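Local coordinates for transglutaminase-like domain-containing protein (Streptococcus suis, PDB 4XZ7), which probably acts as a transglutaminase, forming isopeptide crosslinks between glutamine and lysine side chains, and serves the bacterium as an antiphagocytic virulence factor, at residues 191-196 / 376-380; 276-280 / 380-384; 197-201 / 255-259. All coordinates share one frame. Numbering follows the deposited sequence.

Contact 1: residues 191-196 / 376-380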
ATOM      1  N   PHE B 191      13.370   5.694  16.046  1.00 24.11           N
ATOM      2  CA  PHE B 191      14.337   6.683  15.579  1.00 24.52           C
ATOM      3  C   PHE B 191      15.645   6.588  16.366  1.00 36.91           C
ATOM      4  O   PHE B 191      16.743   6.629  15.786  1.00 34.36           O
ATOM      5  CB  PHE B 191      13.761   8.101  15.677  1.00 24.94           C
ATOM      6  CG  PHE B 191      14.661   9.162  15.093  1.00 30.11           C
ATOM      7  CD1 PHE B 191      14.603   9.470  13.746  1.00 27.82           C
ATOM      8  CD2 PHE B 191      15.579   9.840  15.892  1.00 26.43           C
ATOM      9  CE1 PHE B 191      15.430  10.443  13.198  1.00 29.59           C
ATOM     10  CE2 PHE B 191      16.413  10.808  15.358  1.00 34.64           C
ATOM     11  CZ  PHE B 191      16.341  11.112  14.004  1.00 34.34           C
ATOM     12  N   ILE B 192      15.531   6.457  17.683  1.00 39.11           N
ATOM     13  CA  ILE B 192      16.700   6.263  18.528  1.00 35.57           C
ATOM     14  C   ILE B 192      17.432   4.956  18.180  1.00 35.43           C
ATOM     15  O   ILE B 192      18.665   4.929  18.141  1.00 33.67           O
ATOM     16  CB  ILE B 192      16.309   6.274  20.011  1.00 37.44           C
ATOM     17  CG1 ILE B 192      15.775   7.660  20.381  1.00 38.22           C
ATOM     18  CG2 ILE B 192      17.504   5.924  20.882  1.00 29.71           C
ATOM     19  CD1 ILE B 192      14.956   7.679  21.651  1.00 37.92           C
ATOM     20  N   ALA B 193      16.696   3.883  17.892  1.00 26.26           N
ATOM     21  CA  ALA B 193      17.376   2.628  17.542  1.00 31.75           C
ATOM     22  C   ALA B 193      18.123   2.767  16.206  1.00 37.73           C
ATOM     23  O   ALA B 193      19.236   2.255  16.036  1.00 42.87           O
ATOM     24  CB  ALA B 193      16.389   1.474  17.490  1.00 25.07           C
ATOM     25  N   ASN B 194      17.522   3.486  15.266  1.00 34.10           N
ATOM     26  CA  ASN B 194      18.226   3.810  14.032  1.00 30.19           C
ATOM     27  C   ASN B 194      19.500   4.636  14.268  1.00 30.37           C
ATOM     28  O   ASN B 194      20.538   4.382  13.643  1.00 34.61           O
ATOM     29  CB  ASN B 194      17.302   4.544  13.070  1.00 27.83           C
ATOM     30  CG  ASN B 194      17.806   4.492  11.645  1.00 29.95           C
ATOM     31  OD1 ASN B 194      17.919   3.420  11.063  1.00 27.22           O
ATOM     32  ND2 ASN B 194      18.135   5.649  11.086  1.00 33.65           N
ATOM     33  N   ASP B 195      19.422   5.619  15.168  1.00 33.58           N
ATOM     34  CA  ASP B 195      20.592   6.410  15.538  1.00 31.37           C
ATOM     35  C   ASP B 195      21.668   5.513  16.127  1.00 36.90           C
ATOM     36  O   ASP B 195      22.879   5.786  16.000  1.00 38.08           O
ATOM     37  CB  ASP B 195      20.228   7.501  16.542  1.00 32.71           C
ATOM     38  CG  ASP B 195      19.965   8.837  15.883  1.00 37.42           C
ATOM     39  OD1 ASP B 195      19.966   8.906  14.632  1.00 35.14           O
ATOM     40  OD2 ASP B 195      19.742   9.819  16.621  1.00 43.82           O
ATOM     41  N   ASP B 196      21.233   4.431  16.765  1.00 36.29           N
ATOM     42  CA  ASP B 196      22.201   3.474  17.281  1.00 41.94           C
ATOM     43  C   ASP B 196      22.871   2.721  16.142  1.00 35.46           C
ATOM     44  O   ASP B 196      24.090   2.556  16.141  1.00 36.93           O
ATOM     45  CB  ASP B 196      21.561   2.486  18.254  1.00 39.62           C
ATOM     46  CG  ASP B 196      22.601   1.683  19.020  1.00 45.52           C
ATOM     47  OD1 ASP B 196      23.287   2.272  19.896  1.00 45.80           O
ATOM     48  OD2 ASP B 196      22.742   0.475  18.730  1.00 47.20           O
ATOM     49  N   PHE B 376      17.311  16.145  17.759  1.00 36.71           N
ATOM     50  CA  PHE B 376      16.757  15.227  18.739  1.00 38.73           C
ATOM     51  C   PHE B 376      17.774  14.141  18.998  1.00 36.36           C
ATOM     52  O   PHE B 376      18.644  13.910  18.169  1.00 35.74           O
ATOM     53  CB  PHE B 376      15.435  14.647  18.222  1.00 33.21           C
ATOM     54  CG  PHE B 376      14.827  13.587  19.103  1.00 35.38           C
ATOM     55  CD1 PHE B 376      14.062  13.930  20.204  1.00 37.82           C
ATOM     56  CD2 PHE B 376      14.982  12.245  18.797  1.00 33.13           C
ATOM     57  CE1 PHE B 376      13.487  12.946  21.004  1.00 30.68           C
ATOM     58  CE2 PHE B 376      14.412  11.266  19.585  1.00 31.12           C
ATOM     59  CZ  PHE B 376      13.666  11.616  20.691  1.00 30.56           C
ATOM     60  N   ASN B 377      17.666  13.483  20.144  1.00 39.65           N
ATOM     61  CA  ASN B 377      18.633  12.476  20.550  1.00 37.06           C
ATOM     62  C   ASN B 377      20.045  13.065  20.568  1.00 45.43           C
ATOM     63  O   ASN B 377      21.022  12.380  20.246  1.00 43.47           O
ATOM     64  CB  ASN B 377      18.561  11.260  19.623  1.00 30.79           C
ATOM     65  CG  ASN B 377      19.129  10.018  20.261  1.00 40.09           C
ATOM     66  OD1 ASN B 377      19.279   9.960  21.479  1.00 43.78           O
ATOM     67  ND2 ASN B 377      19.464   9.023  19.447  1.00 30.15           N
ATOM     68  N   LYS B 378      20.130  14.341  20.956  1.00 46.09           N
ATOM     69  CA  LYS B 378      21.368  15.129  20.943  1.00 48.22           C
ATOM     70  C   LYS B 378      22.530  14.471  21.676  1.00 49.97           C
ATOM     71  O   LYS B 378      23.690  14.803  21.434  1.00 54.26           O
ATOM     72  CB  LYS B 378      21.124  16.519  21.558  1.00 44.40           C
ATOM     73  CG  LYS B 378      20.157  17.375  20.771  1.00 38.60           C
ATOM     74  CD  LYS B 378      20.085  18.804  21.282  1.00 41.31           C
ATOM     75  CE  LYS B 378      19.260  19.633  20.308  1.00 44.26           C
ATOM     76  NZ  LYS B 378      19.329  21.078  20.603  1.00 50.53           N
ATOM     77  N   GLU B 379      22.217  13.539  22.565  1.00 50.13           N
ATOM     78  CA  GLU B 379      23.238  12.910  23.384  1.00 56.02           C
ATOM     79  C   GLU B 379      24.124  11.987  22.564  1.00 47.86           C
ATOM     80  O   GLU B 379      25.260  11.730  22.941  1.00 49.23           O
ATOM     81  CB  GLU B 379      22.598  12.132  24.535  1.00 68.51           C
ATOM     82  CG  GLU B 379      22.348  10.661  24.229  1.00 72.52           C
ATOM     83  CD  GLU B 379      23.221   9.745  25.067  1.00 74.54           C
ATOM     84  OE1 GLU B 379      23.564   8.644  24.584  1.00 79.74           O
ATOM     85  OE2 GLU B 379      23.554  10.128  26.210  1.00 69.87           O
ATOM     86  N   LYS B 380      23.626  11.494  21.435  1.00 46.90           N
ATOM     87  CA  LYS B 380      24.410  10.539  20.662  1.00 49.22           C
ATOM     88  C   LYS B 380      25.540  11.236  19.902  1.00 52.96           C
ATOM     89  O   LYS B 380      26.401  10.575  19.317  1.00 61.78           O
ATOM     90  CB  LYS B 380      23.517   9.744  19.707  1.00 52.69           C
ATOM     91  CG  LYS B 380      23.645   8.239  19.909  1.00 56.05           C
ATOM     92  CD  LYS B 380      23.362   7.860  21.363  1.00 58.56           C
ATOM     93  CE  LYS B 380      24.053   6.553  21.743  1.00 62.46           C
ATOM     94  NZ  LYS B 380      23.835   5.483  20.726  1.00 62.22           N
TER
HETATM   95  O   HOH W   1      20.708   6.371  19.643  1.00 30.26           O
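Residues 191-196 form an inner part of helix 188-205, with D195 N bonded to F191 O at 2.9 Å and D196 N to I192 O at 3.0 Å, while 376-380 is a loop that tightens into a 3-10 turn at 378-380, closed by K380 N to N377 O at 3.0 Å. In this helix-loop packing contact of the transglutaminase-like part, i, i+3 spacing on both sides brings CA of I192 within 6.8 Å of CA of N377 and CA of D195 within 7.6 Å of CA of K380. N377 has left-handed helical angles (56°/36°), which asparagine tolerates better than most non-glycine residues. One end is apolar: F191 CD2 meets the ring edge of F376 at CD2, 3.8 Å away, and I192 CG1 packs on F376 CE2 at 3.9 Å. Both rings also meet F107 of the second subunit, so this end belongs to the dimer interface. Further along, N377 ND2 donates to D195 OD2 (2.9 Å), an oxygen that also forms a salt bridge with R273. The long chain of K380 reaches D196 in a weak, long salt bridge, NZ to OD1 at 3.4 Å. The same N377 amide donates to a water lying 2.9 Å from N377 ND2 and 2.9 Å from I192 O, to which the water donates.

Contact 2: residues 276-280 / 380-384; sequences NMLGL and KSLVG
M277 lays its side chain (m, t, p) along K380-L382, its CE 3.5 Å from K380 O and its CB 3.7 Å from L382 CD1; the long, unbranched chain can lie along the loop backbone. In this transglutaminase-like core, of the papain-like clan, helix 264-277 ends in a Schellman motif: G279, the C-prime residue (81°/19°), bonds its N to N276 O at 3.1 Å. The late loop covers that helix end: S381 is extended (-48°/137°), L382 (-100°/3°) and V383 (-126°/25°) follow, and G384 has positive phi. CA pairs are M277-S381 4.5 Å, L278-L382 5.6 Å and G279-V383 5.9 Å. One nearly straight hydrogen bond joins them, L382 N to M277 O at 3.0 Å. L278 (m, t) points CA-to-CB away, yet its CD2 meets L382 CD1 at 3.7 Å. Lacking CB, G279 accepts positive phi and leaves room for V383 (m), whose CG2 lies 3.7 Å from G279 CA. S381 (t) OG donates to G384 O at 2.7 Å.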
ATOM      1  N   ASN B 276      26.885  14.805  11.223  1.00 38.80           N
ATOM      2  CA  ASN B 276      26.445  15.733  12.253  1.00 32.79           C
ATOM      3  C   ASN B 276      26.817  15.165  13.616  1.00 40.43           C
ATOM      4  O   ASN B 276      27.280  15.901  14.485  1.00 47.27           O
ATOM      5  CB  ASN B 276      24.944  16.016  12.154  1.00 31.39           C
ATOM      6  CG  ASN B 276      24.612  17.021  11.065  1.00 35.69           C
ATOM      7  OD1 ASN B 276      25.366  17.959  10.827  1.00 31.89           O
ATOM      8  ND2 ASN B 276      23.487  16.815  10.379  1.00 30.07           N
ATOM      9  N   MET B 277      26.639  13.858  13.798  1.00 32.34           N
ATOM     10  CA  MET B 277      27.089  13.212  15.024  1.00 35.97           C
ATOM     11  C   MET B 277      28.589  13.438  15.251  1.00 48.96           C
ATOM     12  O   MET B 277      29.028  13.659  16.380  1.00 52.02           O
ATOM     13  CB  MET B 277      26.787  11.717  14.986  1.00 32.28           C
ATOM     14  CG  MET B 277      25.309  11.371  15.161  1.00 31.34           C
ATOM     15  SD  MET B 277      24.967   9.614  14.985  1.00 39.94           S
ATOM     16  CE  MET B 277      26.001   8.916  16.269  1.00 69.76           C
ATOM     17  N   LEU B 278      29.365  13.394  14.172  1.00 45.42           N
ATOM     18  CA  LEU B 278      30.818  13.499  14.250  1.00 40.17           C
ATOM     19  C   LEU B 278      31.306  14.940  14.354  1.00 40.10           C
ATOM     20  O   LEU B 278      32.503  15.200  14.297  1.00 50.71           O
ATOM     21  CB  LEU B 278      31.454  12.832  13.027  1.00 43.72           C
ATOM     22  CG  LEU B 278      31.360  11.310  12.925  1.00 40.11           C
ATOM     23  CD1 LEU B 278      31.698  10.825  11.511  1.00 39.29           C
ATOM     24  CD2 LEU B 278      32.269  10.657  13.956  1.00 35.12           C
ATOM     25  N   GLY B 279      30.384  15.881  14.493  1.00 41.03           N
ATOM     26  CA  GLY B 279      30.757  17.280  14.587  1.00 43.75           C
ATOM     27  C   GLY B 279      31.033  17.903  13.232  1.00 47.71           C
ATOM     28  O   GLY B 279      31.681  18.938  13.144  1.00 47.14           O
ATOM     29  N   LEU B 280      30.539  17.279  12.169  1.00 35.50           N
ATOM     30  CA  LEU B 280      30.774  17.796  10.833  1.00 35.15           C
ATOM     31  C   LEU B 280      29.454  18.261  10.207  1.00 38.84           C
ATOM     32  O   LEU B 280      28.734  17.452   9.608  1.00 32.97           O
ATOM     33  CB  LEU B 280      31.433  16.726   9.963  1.00 40.16           C
ATOM     34  CG  LEU B 280      32.951  16.503   9.963  1.00 48.45           C
ATOM     35  CD1 LEU B 280      33.657  17.327  11.021  1.00 39.53           C
ATOM     36  CD2 LEU B 280      33.258  15.008  10.119  1.00 49.53           C
ATOM     37  N   LYS B 380      23.626  11.494  21.435  1.00 46.90           N
ATOM     38  CA  LYS B 380      24.410  10.539  20.662  1.00 49.22           C
ATOM     39  C   LYS B 380      25.540  11.236  19.902  1.00 52.96           C
ATOM     40  O   LYS B 380      26.401  10.575  19.317  1.00 61.78           O
ATOM     41  CB  LYS B 380      23.517   9.744  19.707  1.00 52.69           C
ATOM     42  CG  LYS B 380      23.645   8.239  19.909  1.00 56.05           C
ATOM     43  CD  LYS B 380      23.362   7.860  21.363  1.00 58.56           C
ATOM     44  CE  LYS B 380      24.053   6.553  21.743  1.00 62.46           C
ATOM     45  NZ  LYS B 380      23.835   5.483  20.726  1.00 62.22           N
ATOM     46  N   SER B 381      25.532  12.568  19.921  1.00 50.54           N
ATOM     47  CA  SER B 381      26.669  13.359  19.454  1.00 51.81           C
ATOM     48  C   SER B 381      27.974  12.841  20.058  1.00 49.42           C
ATOM     49  O   SER B 381      28.031  12.507  21.242  1.00 45.27           O
ATOM     50  CB  SER B 381      26.478  14.836  19.805  1.00 55.04           C
ATOM     51  OG  SER B 381      27.671  15.580  19.605  1.00 53.51           O
ATOM     52  N   LEU B 382      29.008  12.761  19.229  1.00 48.55           N
ATOM     53  CA  LEU B 382      30.285  12.187  19.630  1.00 50.01           C
ATOM     54  C   LEU B 382      31.289  13.264  19.967  1.00 45.88           C
ATOM     55  O   LEU B 382      32.450  12.980  20.256  1.00 48.68           O
ATOM     56  CB  LEU B 382      30.833  11.298  18.519  1.00 49.38           C
ATOM     57  CG  LEU B 382      29.889  10.167  18.112  1.00 49.00           C
ATOM     58  CD1 LEU B 382      29.679  10.176  16.613  1.00 37.18           C
ATOM     59  CD2 LEU B 382      30.458   8.843  18.586  1.00 51.02           C
ATOM     60  N   VAL B 383      30.834  14.506  19.913  1.00 44.92           N
ATOM     61  CA  VAL B 383      31.694  15.648  20.182  1.00 51.67           C
ATOM     62  C   VAL B 383      31.077  16.525  21.267  1.00 47.45           C
ATOM     63  O   VAL B 383      31.350  17.724  21.344  1.00 49.08           O
ATOM     64  CB  VAL B 383      31.937  16.481  18.901  1.00 50.86           C
ATOM     65  CG1 VAL B 383      32.765  15.683  17.894  1.00 40.75           C
ATOM     66  CG2 VAL B 383      30.601  16.915  18.283  1.00 50.33           C
ATOM     67  N   GLY B 384      30.240  15.918  22.101  1.00 43.53           N
ATOM     68  CA  GLY B 384      29.582  16.647  23.167  1.00 49.56           C
ATOM     69  C   GLY B 384      28.476  17.549  22.654  1.00 53.48           C
ATOM     70  O   GLY B 384      28.079  17.472  21.484  1.00 47.73           O
TER

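Contact 3: residues 197-201 / 255-259; sequences LIHKL and AVTER
A steep helix-on-helix packing contact joins the middle of helix 188-205 to the short helix 255-259, within the helical part of the transglutaminase-like fold. Segment 197-201 is regular, with L201 N bonded to L197 O at 3.0 Å; segment 255-259 is a single, weakly bonded helical turn widened to the pi type. Their axes approach to 10.0 Å and cross at 100°, so the touching patch is small, 217 Å² over both sides. The nearest CA atoms are those of L197 and T257, 5.9 Å apart. No hydrogen bond spans the segments, and the meeting atoms are all carbon. T257 (chi1 p) is central: its CB lies 3.9 Å from L197 CB, and its CG2 lies 3.7 Å from I198 (m, t) CG1 and 4.1 Å from L201 CD1. A threonine suits this place because its methyl serves the apolar patch while its OG1 hydrogen-bonds to N194, earlier on the long helix. L201 (m, t) reaches V256 (chi1 -4°) CG2 with CD1 at 3.8 Å, and L197 (chi1 -100°, chi2 19°) rests CD2 on E258 CG at 4.0 Å, leaving the E258 carboxylate to a salt bridge with R190. Around this crossing, L201 also packs on F220 and Y223 and V256 on V224, all of helix 213-227; I198 touches R273 and A274 of helix 264-277, and V256 reaches A262 of strand 261-262.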
ATOM      1  N   LEU B 197      22.074   2.261  15.181  1.00 31.86           N
ATOM      2  CA  LEU B 197      22.614   1.633  13.970  1.00 31.21           C
ATOM      3  C   LEU B 197      23.656   2.510  13.258  1.00 30.87           C
ATOM      4  O   LEU B 197      24.690   2.016  12.785  1.00 37.57           O
ATOM      5  CB  LEU B 197      21.472   1.293  13.017  1.00 35.95           C
ATOM      6  CG  LEU B 197      20.952  -0.146  12.950  1.00 34.87           C
ATOM      7  CD1 LEU B 197      21.329  -0.953  14.148  1.00 32.30           C
ATOM      8  CD2 LEU B 197      19.433  -0.147  12.771  1.00 29.88           C
ATOM      9  N   ILE B 198      23.392   3.813  13.199  1.00 26.52           N
ATOM     10  CA  ILE B 198      24.326   4.753  12.586  1.00 26.98           C
ATOM     11  C   ILE B 198      25.606   4.851  13.395  1.00 47.68           C
ATOM     12  O   ILE B 198      26.705   4.829  12.830  1.00 45.17           O
ATOM     13  CB  ILE B 198      23.704   6.148  12.452  1.00 37.11           C
ATOM     14  CG1 ILE B 198      22.520   6.091  11.486  1.00 31.79           C
ATOM     15  CG2 ILE B 198      24.722   7.141  11.958  1.00 27.55           C
ATOM     16  CD1 ILE B 198      21.700   7.331  11.511  1.00 33.63           C
ATOM     17  N   HIS B 199      25.453   4.961  14.716  1.00 44.89           N
ATOM     18  CA  HIS B 199      26.588   4.979  15.636  1.00 38.79           C
ATOM     19  C   HIS B 199      27.481   3.764  15.391  1.00 34.57           C
ATOM     20  O   HIS B 199      28.708   3.883  15.306  1.00 33.45           O
ATOM     21  CB  HIS B 199      26.104   4.999  17.091  1.00 45.02           C
ATOM     22  CG  HIS B 199      27.086   5.592  18.055  1.00 55.20           C
ATOM     23  ND1 HIS B 199      28.304   5.009  18.336  1.00 59.02           N
ATOM     24  CD2 HIS B 199      27.020   6.709  18.818  1.00 59.29           C
ATOM     25  CE1 HIS B 199      28.951   5.746  19.220  1.00 57.45           C
ATOM     26  NE2 HIS B 199      28.192   6.782  19.532  1.00 61.84           N
ATOM     27  N   LYS B 200      26.865   2.597  15.257  1.00 38.63           N
ATOM     28  CA  LYS B 200      27.623   1.384  14.988  1.00 40.49           C
ATOM     29  C   LYS B 200      28.322   1.442  13.631  1.00 45.23           C
ATOM     30  O   LYS B 200      29.450   0.953  13.500  1.00 35.39           O
ATOM     31  CB  LYS B 200      26.716   0.159  15.064  1.00 39.56           C
ATOM     32  CG  LYS B 200      26.547  -0.373  16.484  1.00 46.17           C
ATOM     33  CD  LYS B 200      25.443  -1.417  16.578  1.00 49.15           C
ATOM     34  CE  LYS B 200      25.274  -1.890  18.015  1.00 62.55           C
ATOM     35  NZ  LYS B 200      24.139  -2.845  18.150  1.00 68.25           N
ATOM     36  N   LEU B 201      27.676   2.031  12.621  1.00 42.80           N
ATOM     37  CA  LEU B 201      28.380   2.206  11.341  1.00 40.76           C
ATOM     38  C   LEU B 201      29.610   3.098  11.543  1.00 37.98           C
ATOM     39  O   LEU B 201      30.657   2.858  10.950  1.00 39.80           O
ATOM     40  CB  LEU B 201      27.471   2.799  10.257  1.00 30.06           C
ATOM     41  CG  LEU B 201      26.309   1.940   9.761  1.00 35.70           C
ATOM     42  CD1 LEU B 201      25.451   2.720   8.776  1.00 35.34           C
ATOM     43  CD2 LEU B 201      26.835   0.663   9.115  1.00 32.37           C
ATOM     44  N   ALA B 255      17.140   2.792   5.070  1.00 19.59           N
ATOM     45  CA  ALA B 255      17.633   2.060   3.922  1.00 19.07           C
ATOM     46  C   ALA B 255      19.046   1.477   4.132  1.00 19.62           C
ATOM     47  O   ALA B 255      19.259   0.288   3.907  1.00 19.40           O
ATOM     48  CB  ALA B 255      17.607   2.946   2.699  1.00 18.92           C
ATOM     49  N   VAL B 256      20.024   2.276   4.530  1.00 20.39           N
ATOM     50  CA  VAL B 256      21.344   1.652   4.646  1.00 31.19           C
ATOM     51  C   VAL B 256      21.511   0.989   6.011  1.00 31.04           C
ATOM     52  O   VAL B 256      22.270   0.033   6.150  1.00 31.69           O
ATOM     53  CB  VAL B 256      22.520   2.641   4.340  1.00 31.32           C
ATOM     54  CG1 VAL B 256      22.024   4.003   3.907  1.00 27.12           C
ATOM     55  CG2 VAL B 256      23.577   2.692   5.463  1.00 24.82           C
ATOM     56  N   THR B 257      20.744   1.439   6.996  1.00 29.06           N
ATOM     57  CA  THR B 257      20.917   0.955   8.359  1.00 28.94           C
ATOM     58  C   THR B 257      20.215  -0.380   8.618  1.00 28.18           C
ATOM     59  O   THR B 257      20.841  -1.321   9.080  1.00 27.38           O
ATOM     60  CB  THR B 257      20.416   1.989   9.372  1.00 31.05           C
ATOM     61  OG1 THR B 257      19.181   2.562   8.913  1.00 26.66           O
ATOM     62  CG2 THR B 257      21.455   3.086   9.553  1.00 25.85           C
ATOM     63  N   GLU B 258      18.916  -0.444   8.336  1.00 24.67           N
ATOM     64  CA  GLU B 258      18.127  -1.663   8.510  1.00 25.31           C
ATOM     65  C   GLU B 258      18.150  -2.576   7.294  1.00 31.48           C
ATOM     66  O   GLU B 258      18.371  -3.787   7.393  1.00 30.57           O
ATOM     67  CB  GLU B 258      16.670  -1.307   8.820  1.00 19.75           C
ATOM     68  CG  GLU B 258      16.523  -0.493  10.097  1.00 24.29           C
ATOM     69  CD  GLU B 258      15.075  -0.279  10.496  1.00 24.53           C
ATOM     70  OE1 GLU B 258      14.153  -0.678   9.746  1.00 21.62           O
ATOM     71  OE2 GLU B 258      14.863   0.300  11.571  1.00 22.96           O
ATOM     72  N   ARG B 259      17.892  -1.989   6.137  1.00 32.07           N
ATOM     73  CA  ARG B 259      17.726  -2.771   4.921  1.00 28.97           C
ATOM     74  C   ARG B 259      19.069  -3.172   4.314  1.00 26.06           C
ATOM     75  O   ARG B 259      19.167  -4.191   3.629  1.00 21.72           O
ATOM     76  CB  ARG B 259      16.897  -1.964   3.930  1.00 28.99           C
ATOM     77  CG  ARG B 259      16.481  -2.666   2.665  1.00 29.41           C
ATOM     78  CD  ARG B 259      15.597  -1.709   1.919  1.00 25.64           C
ATOM     79  NE  ARG B 259      15.002  -2.280   0.720  1.00 27.35           N
ATOM     80  CZ  ARG B 259      15.289  -1.879  -0.512  1.00 26.91           C
ATOM     81  NH1 ARG B 259      16.175  -0.905  -0.694  1.00 25.58           N
ATOM     82  NH2 ARG B 259      14.681  -2.432  -1.558  1.00 26.69           N
TER

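From the N terminus, the chain passes its earlier sheets and enters helix 188-205, which supplies the first segments of contacts 1 and 3. Contact 3 closes first, when helix 255-259 returns to residues 197-201. Helix 264-277 then opens contact 2; the chain goes through the five-stranded sheet and helix 359-365 before the late loop closes contact 1 and, immediately afterwards, contact 2, sharing K380. Contact 3 is thus nested inside contact 1 and precedes contact 2 in series. H199, on segment 197-201, touches K380, M277 and L382 of the other two contacts. Helix 188-205 is so joined to helix 255-259 by contact 3 and to the late loop by contact 1, and this loop meets the end of helix 264-277 in contact 2.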